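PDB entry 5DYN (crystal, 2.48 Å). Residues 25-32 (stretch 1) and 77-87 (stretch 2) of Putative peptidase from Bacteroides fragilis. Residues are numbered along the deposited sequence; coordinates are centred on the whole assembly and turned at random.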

# COMPACT_ATOMS: atom_id res chain seq x y z
N LEU B 25 -8.09 -5.44 -11.22
CA LEU B 25 -7.00 -6.19 -10.61
C LEU B 25 -7.48 -7.09 -9.49
O LEU B 25 -8.40 -6.74 -8.75
CB LEU B 25 -5.93 -5.22 -10.10
CG LEU B 25 -5.41 -4.23 -11.15
CD1 LEU B 25 -4.51 -3.19 -10.51
CD2 LEU B 25 -4.68 -4.97 -12.26
N ASP B 26 -6.87 -8.26 -9.35
CA ASP B 26 -7.15 -9.13 -8.22
C ASP B 26 -6.63 -8.48 -6.95
O ASP B 26 -7.30 -8.49 -5.91
CB ASP B 26 -6.52 -10.51 -8.41
CG ASP B 26 -6.60 -11.37 -7.16
OD1 ASP B 26 -7.60 -11.26 -6.42
OD2 ASP B 26 -5.66 -12.15 -6.91
N PHE B 27 -5.44 -7.90 -7.04
CA PHE B 27 -4.81 -7.27 -5.89
C PHE B 27 -4.04 -6.02 -6.29
O PHE B 27 -3.51 -5.93 -7.39
CB PHE B 27 -3.88 -8.26 -5.18
CG PHE B 27 -2.83 -8.86 -6.07
CD1 PHE B 27 -1.64 -8.19 -6.33
CD2 PHE B 27 -3.02 -10.11 -6.65
CE1 PHE B 27 -0.67 -8.74 -7.15
CE2 PHE B 27 -2.06 -10.67 -7.47
CZ PHE B 27 -0.88 -9.99 -7.72
N LEU B 28 -3.99 -5.05 -5.38
CA LEU B 28 -3.10 -3.91 -5.52
C LEU B 28 -2.06 -3.96 -4.41
O LEU B 28 -2.31 -3.51 -3.29
CB LEU B 28 -3.87 -2.58 -5.48
CG LEU B 28 -4.56 -2.13 -6.77
CD1 LEU B 28 -5.82 -2.94 -7.04
CD2 LEU B 28 -4.89 -0.64 -6.71
N PHE B 29 -0.91 -4.53 -4.71
CA PHE B 29 0.14 -4.71 -3.72
C PHE B 29 1.06 -3.49 -3.69
O PHE B 29 1.82 -3.24 -4.63
CB PHE B 29 0.95 -5.98 -4.00
CG PHE B 29 2.09 -6.21 -3.05
CD1 PHE B 29 2.02 -5.77 -1.73
CD2 PHE B 29 3.24 -6.86 -3.47
CE1 PHE B 29 3.08 -5.98 -0.86
CE2 PHE B 29 4.29 -7.07 -2.61
CZ PHE B 29 4.21 -6.63 -1.30
N PHE B 30 0.98 -2.72 -2.60
CA PHE B 30 1.87 -1.58 -2.40
C PHE B 30 3.05 -1.95 -1.52
O PHE B 30 2.98 -1.88 -0.29
CB PHE B 30 1.11 -0.41 -1.76
CG PHE B 30 0.30 0.39 -2.74
CD1 PHE B 30 -0.95 -0.04 -3.15
CD2 PHE B 30 0.80 1.58 -3.26
CE1 PHE B 30 -1.69 0.70 -4.04
CE2 PHE B 30 0.06 2.32 -4.16
CZ PHE B 30 -1.19 1.88 -4.55
N ASP B 31 4.15 -2.35 -2.15
CA ASP B 31 5.41 -2.54 -1.44
C ASP B 31 6.00 -1.17 -1.15
O ASP B 31 7.03 -0.79 -1.72
CB ASP B 31 6.38 -3.40 -2.25
CG ASP B 31 7.39 -4.12 -1.38
OD1 ASP B 31 7.45 -3.82 -0.17
OD2 ASP B 31 8.12 -4.99 -1.91
N ALA B 32 5.32 -0.42 -0.29
CA ALA B 32 5.67 0.97 -0.01
C ALA B 32 5.10 1.39 1.34
O ALA B 32 4.18 0.76 1.85
CB ALA B 32 5.16 1.88 -1.12
N ASN B 77 -6.67 -16.80 -3.92
CA ASN B 77 -6.18 -16.32 -2.63
C ASN B 77 -4.76 -15.80 -2.72
O ASN B 77 -3.99 -15.89 -1.76
CB ASN B 77 -6.28 -17.41 -1.57
CG ASN B 77 -7.71 -17.73 -1.20
OD1 ASN B 77 -8.16 -18.87 -1.34
ND2 ASN B 77 -8.43 -16.73 -0.72
N ALA B 78 -4.41 -15.25 -3.88
CA ALA B 78 -3.09 -14.68 -4.09
C ALA B 78 -2.82 -13.57 -3.07
O ALA B 78 -1.74 -13.52 -2.48
CB ALA B 78 -2.95 -14.15 -5.50
N ALA B 79 -3.81 -12.71 -2.87
CA ALA B 79 -3.67 -11.57 -1.97
C ALA B 79 -3.29 -12.01 -0.56
O ALA B 79 -2.40 -11.43 0.06
CB ALA B 79 -4.95 -10.75 -1.94
N LEU B 80 -3.97 -13.04 -0.06
CA LEU B 80 -3.67 -13.57 1.26
C LEU B 80 -2.29 -14.23 1.28
O LEU B 80 -1.53 -14.08 2.24
CB LEU B 80 -4.73 -14.58 1.69
CG LEU B 80 -6.09 -14.02 2.10
CD1 LEU B 80 -7.06 -15.16 2.40
CD2 LEU B 80 -5.95 -13.11 3.31
N LYS B 81 -1.97 -14.95 0.21
CA LYS B 81 -0.70 -15.65 0.13
C LYS B 81 0.46 -14.66 -0.01
O LYS B 81 1.53 -14.89 0.54
CB LYS B 81 -0.72 -16.64 -1.04
CG LYS B 81 -1.59 -17.86 -0.76
CD LYS B 81 -1.90 -18.62 -2.04
CE LYS B 81 -2.67 -19.90 -1.75
NZ LYS B 81 -1.85 -20.87 -0.98
N ILE B 82 0.23 -13.57 -0.73
CA ILE B 82 1.22 -12.49 -0.82
C ILE B 82 1.54 -11.93 0.57
O ILE B 82 2.70 -11.80 0.95
CB ILE B 82 0.74 -11.34 -1.72
CG1 ILE B 82 0.68 -11.78 -3.18
CG2 ILE B 82 1.66 -10.13 -1.59
CD1 ILE B 82 -0.06 -10.81 -4.08
N ALA B 83 0.49 -11.62 1.32
CA ALA B 83 0.64 -11.06 2.66
C ALA B 83 1.32 -12.03 3.62
O ALA B 83 2.26 -11.65 4.32
CB ALA B 83 -0.72 -10.65 3.21
N SER B 84 0.84 -13.27 3.64
CA SER B 84 1.39 -14.27 4.55
C SER B 84 2.86 -14.57 4.23
O SER B 84 3.67 -14.75 5.14
CB SER B 84 0.57 -15.56 4.50
OG SER B 84 0.52 -16.09 3.18
N CYS B 85 3.20 -14.61 2.94
CA CYS B 85 4.59 -14.78 2.53
C CYS B 85 5.46 -13.65 3.04
O CYS B 85 6.52 -13.88 3.63
CB CYS B 85 4.70 -14.87 1.00
SG CYS B 85 4.23 -16.46 0.30
N TYR B 86 5.01 -12.42 2.79
CA TYR B 86 5.69 -11.22 3.24
C TYR B 86 5.93 -11.30 4.75
O TYR B 86 7.05 -11.08 5.22
CB TYR B 86 4.87 -9.98 2.91
CG TYR B 86 5.65 -8.68 2.85
CD1 TYR B 86 5.51 -7.82 1.75
CD2 TYR B 86 6.52 -8.32 3.86
CE1 TYR B 86 6.22 -6.64 1.69
CE2 TYR B 86 7.24 -7.14 3.80
CZ TYR B 86 7.08 -6.30 2.71
OH TYR B 86 7.79 -5.13 2.66
N TYR B 87 4.88 -11.63 5.49
CA TYR B 87 4.95 -11.65 6.95
C TYR B 87 5.84 -12.78 7.48
O TYR B 87 6.69 -12.54 8.33
CB TYR B 87 3.56 -11.78 7.56
CG TYR B 87 3.61 -11.94 9.06
CD1 TYR B 87 3.87 -10.86 9.89
CD2 TYR B 87 3.43 -13.19 9.66
CE1 TYR B 87 3.93 -11.00 11.26
CE2 TYR B 87 3.49 -13.34 11.03
CZ TYR B 87 3.75 -12.24 11.83
OH TYR B 87 3.81 -12.37 13.19

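A β-strand packs along an α-helix through a small, mostly apolar contact, closed at one end by a single hydrogen bond. The strand, around residues 27-31, and the helix that begins at Ala78 run nearly parallel, with 19° between their N-to-C directions. Together they bury 329 Å².

The strand alternates. Phe27 and Phe29 point toward the helix, while Leu28 and Phe30 are out of its reach. The helix answers with Ala78, Ile82 and Tyr86, spaced four residues apart and so brought to one side.

Ile82 is the centre of the packing. Its two methyl ends serve two different rings. CD1 of Ile82 lies over one face of Phe27, 3.6 Å from the ring centroid and 5° off the normal. CG2 of Ile82 lies over a face of Phe29, 4.0 Å from that centroid and 8° off the normal. A branched side chain suits this place, because it can offer a methyl to each ring.

At the start of the helix the backbones come closest. Phe27 CA and Ala79 CA are 5.9 Å apart, and the small alanine side chains fit this narrow space. Phe27 CB meets Ala79 CB at 4.2 Å, and Phe27 CE2 lies 4.1 Å from Ala78 CB. The same Ala78 CB lies 3.7 Å from Asp26 OD2, which is hydrogen-bonded elsewhere in the structure.

Further along, the gap is wider and Tyr86 spans it. Its ring meets Phe29 rim to rim, with the planes at 90° and Phe29 CZ 3.5 Å from Tyr86 CD1. Beyond this ring, Tyr86 OH donates a hydrogen bond to Asp31 OD1 at 3.1 Å. Asp31 CB points sideways, but the carboxylate comes nearer the helix. Both residues are buried, so the bond gives the hydroxyl a polar partner inside the protein.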